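GST N-terminal domain-containing protein (Pseudomonas syringae pv. tomato, PDB 3IC8) is of unknown function but, as a glutathione S-transferase-like protein with a thioredoxin-type N-terminal domain, may bind glutathione. Local coordinates at residues L20-N28 with L73-F82. Residues are numbered along the deposited sequence; the frame is centred on the assembly and turned at random.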
ATOM      1  N   LEU A  20       6.863 -17.944  -2.626  1.00 22.00           N
ATOM      2  CA  LEU A  20       7.405 -16.643  -2.932  1.00 21.37           C
ATOM      3  C   LEU A  20       8.348 -16.734  -4.085  1.00 21.20           C
ATOM      4  O   LEU A  20       8.427 -15.853  -4.873  1.00 22.20           O
ATOM      5  CB  LEU A  20       8.049 -15.985  -1.728  1.00 20.86           C
ATOM      6  CG  LEU A  20       7.088 -15.622  -0.621  1.00 21.13           C
ATOM      7  CD1 LEU A  20       7.763 -15.436   0.671  1.00 19.19           C
ATOM      8  CD2 LEU A  20       6.240 -14.469  -0.938  1.00 19.42           C
HETATM    9  N   MSE A  21       9.075 -17.824  -4.158  1.00 21.03           N
HETATM   10  CA  MSE A  21      10.019 -18.028  -5.216  1.00 20.84           C
HETATM   11  C   MSE A  21       9.282 -18.086  -6.526  1.00 21.21           C
HETATM   12  O   MSE A  21       9.704 -17.539  -7.500  1.00 21.90           O
HETATM   13  CB  MSE A  21      10.818 -19.295  -4.987  1.00 20.00           C
HETATM   14  CG  MSE A  21      11.991 -19.169  -4.056  1.00 20.00           C
HETATM   15 SE   MSE A  21      12.680 -20.797  -3.352  1.00 20.00          SE
HETATM   16  CE  MSE A  21      13.306 -21.612  -4.884  1.00 20.00           C
ATOM     17  N   LEU A  22       8.150 -18.746  -6.526  1.00 21.16           N
ATOM     18  CA  LEU A  22       7.312 -18.763  -7.685  1.00 20.83           C
ATOM     19  C   LEU A  22       6.780 -17.397  -8.024  1.00 20.73           C
ATOM     20  O   LEU A  22       6.647 -17.072  -9.151  1.00 21.06           O
ATOM     21  CB  LEU A  22       6.224 -19.810  -7.562  1.00 20.83           C
ATOM     22  CG  LEU A  22       6.776 -21.220  -7.590  1.00 19.74           C
ATOM     23  CD1 LEU A  22       5.782 -22.217  -7.168  1.00 18.51           C
ATOM     24  CD2 LEU A  22       7.287 -21.566  -8.883  1.00 15.27           C
ATOM     25  N   GLY A  23       6.470 -16.601  -7.032  1.00 20.89           N
ATOM     26  CA  GLY A  23       6.034 -15.250  -7.260  1.00 21.27           C
ATOM     27  C   GLY A  23       7.037 -14.312  -7.881  1.00 22.04           C
ATOM     28  O   GLY A  23       6.702 -13.535  -8.724  1.00 21.86           O
ATOM     29  N   PHE A  24       8.269 -14.390  -7.428  1.00 22.02           N
ATOM     30  CA  PHE A  24       9.344 -13.572  -7.902  1.00 22.22           C
ATOM     31  C   PHE A  24       9.601 -13.862  -9.366  1.00 22.32           C
ATOM     32  O   PHE A  24       9.810 -12.988 -10.137  1.00 21.66           O
ATOM     33  CB  PHE A  24      10.549 -13.855  -7.012  1.00 22.50           C
ATOM     34  CG  PHE A  24      11.803 -13.190  -7.423  1.00 22.48           C
ATOM     35  CD1 PHE A  24      11.995 -11.857  -7.227  1.00 20.92           C
ATOM     36  CD2 PHE A  24      12.804 -13.909  -7.955  1.00 21.75           C
ATOM     37  CE1 PHE A  24      13.117 -11.290  -7.572  1.00 19.43           C
ATOM     38  CE2 PHE A  24      13.937 -13.314  -8.300  1.00 22.35           C
ATOM     39  CZ  PHE A  24      14.093 -12.014  -8.102  1.00 22.57           C
ATOM     40  N   LYS A  25       9.548 -15.118  -9.724  1.00 22.93           N
ATOM     41  CA  LYS A  25       9.674 -15.548 -11.093  1.00 24.07           C
ATOM     42  C   LYS A  25       8.508 -15.210 -12.036  1.00 25.10           C
ATOM     43  O   LYS A  25       8.679 -15.210 -13.216  1.00 25.56           O
ATOM     44  CB  LYS A  25      10.018 -17.022 -11.162  1.00 24.01           C
ATOM     45  CG  LYS A  25      11.418 -17.337 -10.788  1.00 23.49           C
ATOM     46  CD  LYS A  25      12.409 -16.673 -11.657  1.00 22.51           C
ATOM     47  CE  LYS A  25      13.768 -17.203 -11.349  1.00 24.03           C
ATOM     48  NZ  LYS A  25      14.850 -16.508 -12.015  1.00 19.71           N
ATOM     49  N   GLY A  26       7.337 -14.906 -11.513  1.00 25.50           N
ATOM     50  CA  GLY A  26       6.185 -14.637 -12.339  1.00 27.12           C
ATOM     51  C   GLY A  26       5.727 -15.740 -13.267  1.00 28.07           C
ATOM     52  O   GLY A  26       5.357 -15.499 -14.388  1.00 28.42           O
ATOM     53  N   VAL A  27       5.745 -16.956 -12.771  1.00 28.60           N
ATOM     54  CA  VAL A  27       5.505 -18.120 -13.560  1.00 28.77           C
ATOM     55  C   VAL A  27       4.171 -18.664 -13.166  1.00 29.12           C
ATOM     56  O   VAL A  27       3.689 -18.377 -12.125  1.00 29.58           O
ATOM     57  CB  VAL A  27       6.543 -19.180 -13.271  1.00 29.41           C
ATOM     58  CG1 VAL A  27       7.727 -19.000 -14.134  1.00 28.02           C
ATOM     59  CG2 VAL A  27       6.935 -19.136 -11.839  1.00 28.65           C
ATOM     60  N   ASN A  28       3.579 -19.450 -14.028  1.00 28.81           N
ATOM     61  CA  ASN A  28       2.335 -20.072 -13.733  1.00 28.84           C
ATOM     62  C   ASN A  28       2.638 -21.487 -13.349  1.00 28.39           C
ATOM     63  O   ASN A  28       3.437 -22.125 -13.964  1.00 28.53           O
ATOM     64  CB  ASN A  28       1.433 -20.014 -14.946  1.00 29.15           C
ATOM     65  CG  ASN A  28       0.860 -18.653 -15.170  1.00 30.95           C
ATOM     66  OD1 ASN A  28      -0.321 -18.452 -15.064  1.00 33.64           O
ATOM     67  ND2 ASN A  28       1.702 -17.709 -15.488  1.00 33.02           N
ATOM     68  N   LEU A  73      14.573 -23.154 -11.467  1.00 24.98           N
ATOM     69  CA  LEU A  73      13.762 -22.018 -11.828  1.00 24.84           C
ATOM     70  C   LEU A  73      14.518 -21.002 -12.648  1.00 24.88           C
ATOM     71  O   LEU A  73      14.008 -20.451 -13.577  1.00 24.30           O
ATOM     72  CB  LEU A  73      13.216 -21.351 -10.586  1.00 24.25           C
ATOM     73  CG  LEU A  73      12.059 -22.047  -9.894  1.00 25.45           C
ATOM     74  CD1 LEU A  73      11.555 -21.256  -8.744  1.00 23.58           C
ATOM     75  CD2 LEU A  73      10.949 -22.407 -10.839  1.00 23.48           C
ATOM     76  N   GLU A  74      15.752 -20.770 -12.258  1.00 24.91           N
ATOM     77  CA  GLU A  74      16.625 -19.837 -12.893  1.00 25.26           C
ATOM     78  C   GLU A  74      16.860 -20.263 -14.317  1.00 25.80           C
ATOM     79  O   GLU A  74      16.976 -19.452 -15.185  1.00 26.17           O
ATOM     80  CB  GLU A  74      17.931 -19.742 -12.109  1.00 24.50           C
ATOM     81  CG  GLU A  74      18.862 -18.689 -12.577  1.00 24.84           C
ATOM     82  CD  GLU A  74      18.836 -17.458 -11.727  1.00 26.89           C
ATOM     83  OE1 GLU A  74      19.844 -16.761 -11.642  1.00 26.18           O
ATOM     84  OE2 GLU A  74      17.803 -17.182 -11.141  1.00 24.05           O
ATOM     85  N   GLN A  75      16.967 -21.556 -14.532  1.00 26.65           N
ATOM     86  CA  GLN A  75      17.028 -22.109 -15.853  1.00 28.18           C
ATOM     87  C   GLN A  75      15.736 -21.899 -16.642  1.00 28.42           C
ATOM     88  O   GLN A  75      15.776 -21.529 -17.790  1.00 29.47           O
ATOM     89  CB  GLN A  75      17.410 -23.583 -15.777  1.00 28.33           C
ATOM     90  CG  GLN A  75      17.145 -24.391 -17.009  1.00 29.40           C
ATOM     91  CD  GLN A  75      17.370 -25.859 -16.798  1.00 31.16           C
ATOM     92  OE1 GLN A  75      16.841 -26.682 -17.514  1.00 30.37           O
ATOM     93  NE2 GLN A  75      18.159 -26.191 -15.809  1.00 31.95           N
ATOM     94  N   GLU A  76      14.590 -22.130 -16.029  1.00 28.77           N
ATOM     95  CA  GLU A  76      13.335 -21.885 -16.704  1.00 28.52           C
ATOM     96  C   GLU A  76      13.051 -20.445 -17.039  1.00 28.17           C
ATOM     97  O   GLU A  76      12.709 -20.155 -18.139  1.00 28.27           O
ATOM     98  CB  GLU A  76      12.189 -22.455 -15.898  1.00 28.63           C
ATOM     99  CG  GLU A  76      10.869 -22.516 -16.616  1.00 30.23           C
ATOM    100  CD  GLU A  76      10.743 -23.692 -17.532  1.00 31.92           C
ATOM    101  OE1 GLU A  76       9.662 -23.912 -18.055  1.00 34.62           O
ATOM    102  OE2 GLU A  76      11.711 -24.400 -17.756  1.00 33.39           O
ATOM    103  N   LYS A  77      13.179 -19.541 -16.095  1.00 27.94           N
ATOM    104  CA  LYS A  77      13.085 -18.127 -16.407  1.00 27.31           C
ATOM    105  C   LYS A  77      14.266 -17.377 -15.823  1.00 27.16           C
ATOM    106  O   LYS A  77      14.367 -17.214 -14.643  1.00 26.88           O
ATOM    107  CB  LYS A  77      11.789 -17.580 -15.853  1.00 27.23           C
ATOM    108  CG  LYS A  77      11.482 -16.199 -16.225  1.00 28.23           C
ATOM    109  CD  LYS A  77      10.029 -16.035 -16.483  1.00 30.34           C
ATOM    110  CE  LYS A  77       9.450 -14.954 -15.637  1.00 32.45           C
ATOM    111  NZ  LYS A  77       9.489 -13.656 -16.302  1.00 34.41           N
ATOM    112  N   ALA A  78      15.161 -16.913 -16.664  1.00 26.75           N
ATOM    113  CA  ALA A  78      16.383 -16.301 -16.197  1.00 26.46           C
ATOM    114  C   ALA A  78      16.239 -15.037 -15.402  1.00 25.88           C
ATOM    115  O   ALA A  78      16.961 -14.820 -14.487  1.00 26.15           O
ATOM    116  CB  ALA A  78      17.300 -16.074 -17.326  1.00 26.25           C
ATOM    117  N   SER A  79      15.328 -14.182 -15.795  1.00 25.75           N
ATOM    118  CA  SER A  79      15.170 -12.897 -15.173  1.00 25.36           C
ATOM    119  C   SER A  79      13.740 -12.751 -14.740  1.00 24.60           C
ATOM    120  O   SER A  79      12.867 -13.206 -15.422  1.00 25.16           O
ATOM    121  CB  SER A  79      15.533 -11.825 -16.180  1.00 25.40           C
ATOM    122  OG  SER A  79      15.259 -10.539 -15.697  1.00 28.07           O
ATOM    123  N   PRO A  80      13.492 -12.144 -13.596  1.00 23.84           N
ATOM    124  CA  PRO A  80      14.520 -11.627 -12.714  1.00 23.45           C
ATOM    125  C   PRO A  80      15.305 -12.731 -12.050  1.00 22.99           C
ATOM    126  O   PRO A  80      14.808 -13.787 -11.859  1.00 22.89           O
ATOM    127  CB  PRO A  80      13.712 -10.878 -11.678  1.00 23.28           C
ATOM    128  CG  PRO A  80      12.485 -11.543 -11.630  1.00 22.57           C
ATOM    129  CD  PRO A  80      12.178 -12.044 -12.973  1.00 23.40           C
ATOM    130  N   ALA A  81      16.537 -12.458 -11.691  1.00 22.90           N
ATOM    131  CA  ALA A  81      17.441 -13.494 -11.268  1.00 23.13           C
ATOM    132  C   ALA A  81      17.559 -13.672  -9.788  1.00 23.16           C
ATOM    133  O   ALA A  81      17.700 -12.739  -9.047  1.00 23.71           O
ATOM    134  CB  ALA A  81      18.785 -13.280 -11.858  1.00 23.20           C
ATOM    135  N   PHE A  82      17.500 -14.920  -9.392  1.00 22.52           N
ATOM    136  CA  PHE A  82      17.855 -15.350  -8.071  1.00 22.45           C
ATOM    137  C   PHE A  82      19.311 -15.111  -7.791  1.00 23.01           C
ATOM    138  O   PHE A  82      19.658 -14.781  -6.706  1.00 23.27           O
ATOM    139  CB  PHE A  82      17.547 -16.816  -7.879  1.00 22.48           C
ATOM    140  CG  PHE A  82      16.125 -17.102  -7.611  1.00 21.20           C
ATOM    141  CD1 PHE A  82      15.411 -16.337  -6.764  1.00 21.45           C
ATOM    142  CD2 PHE A  82      15.504 -18.129  -8.225  1.00 20.09           C
ATOM    143  CE1 PHE A  82      14.138 -16.612  -6.540  1.00 19.45           C
ATOM    144  CE2 PHE A  82      14.240 -18.383  -7.986  1.00 18.21           C
ATOM    145  CZ  PHE A  82      13.561 -17.627  -7.158  1.00 19.94           C
TER
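Lys25 NZ reaches the end of helix 66-76 and the loop after it, gripped by the carbonyls of Lys77 and Pro80 and by the Glu74 carboxylate. Lys25 NZ lies 2.7 Å from Pro80 O and 2.8 Å from Lys77 O, almost straight out from the Lys77 carbonyl (171°). The ammonium meets Glu74 OE2 from above the carboxylate plane, in a longer salt bridge (Lys25 NZ to Glu74 OE2, 3.2 Å). A bend at chi2 (-60°) followed by two extended torsions carries the chain there, and Lys25 CE passes 3.6 Å from Phe82 CE2. Beside it, Pro80, preceded by a cis peptide, sets CG over one face of the Phe24 ring in a CH-pi contact, 4.0 Å from the centroid. The Phe24 and Phe82 rings are inclined by only 27° yet displaced so far that their faces hardly cover each other. Met21 (selenomethionine) CG meets Phe82 CZ at 3.8 Å; Leu73 packs CD2 on Leu22 CD2 and CD1 on Met21 CE. In the second shell, Glu74 OE2 also takes Phe82 N on its syn lone pair at 2.9 Å, fixing the carboxylate, while OE1 receives Tyr83 N. A Schellman motif at Gly26 ends helix 16-25. The contact joins that end to the end of helix 66-76 and the loop leading toward the helical domain, as in the GST fold.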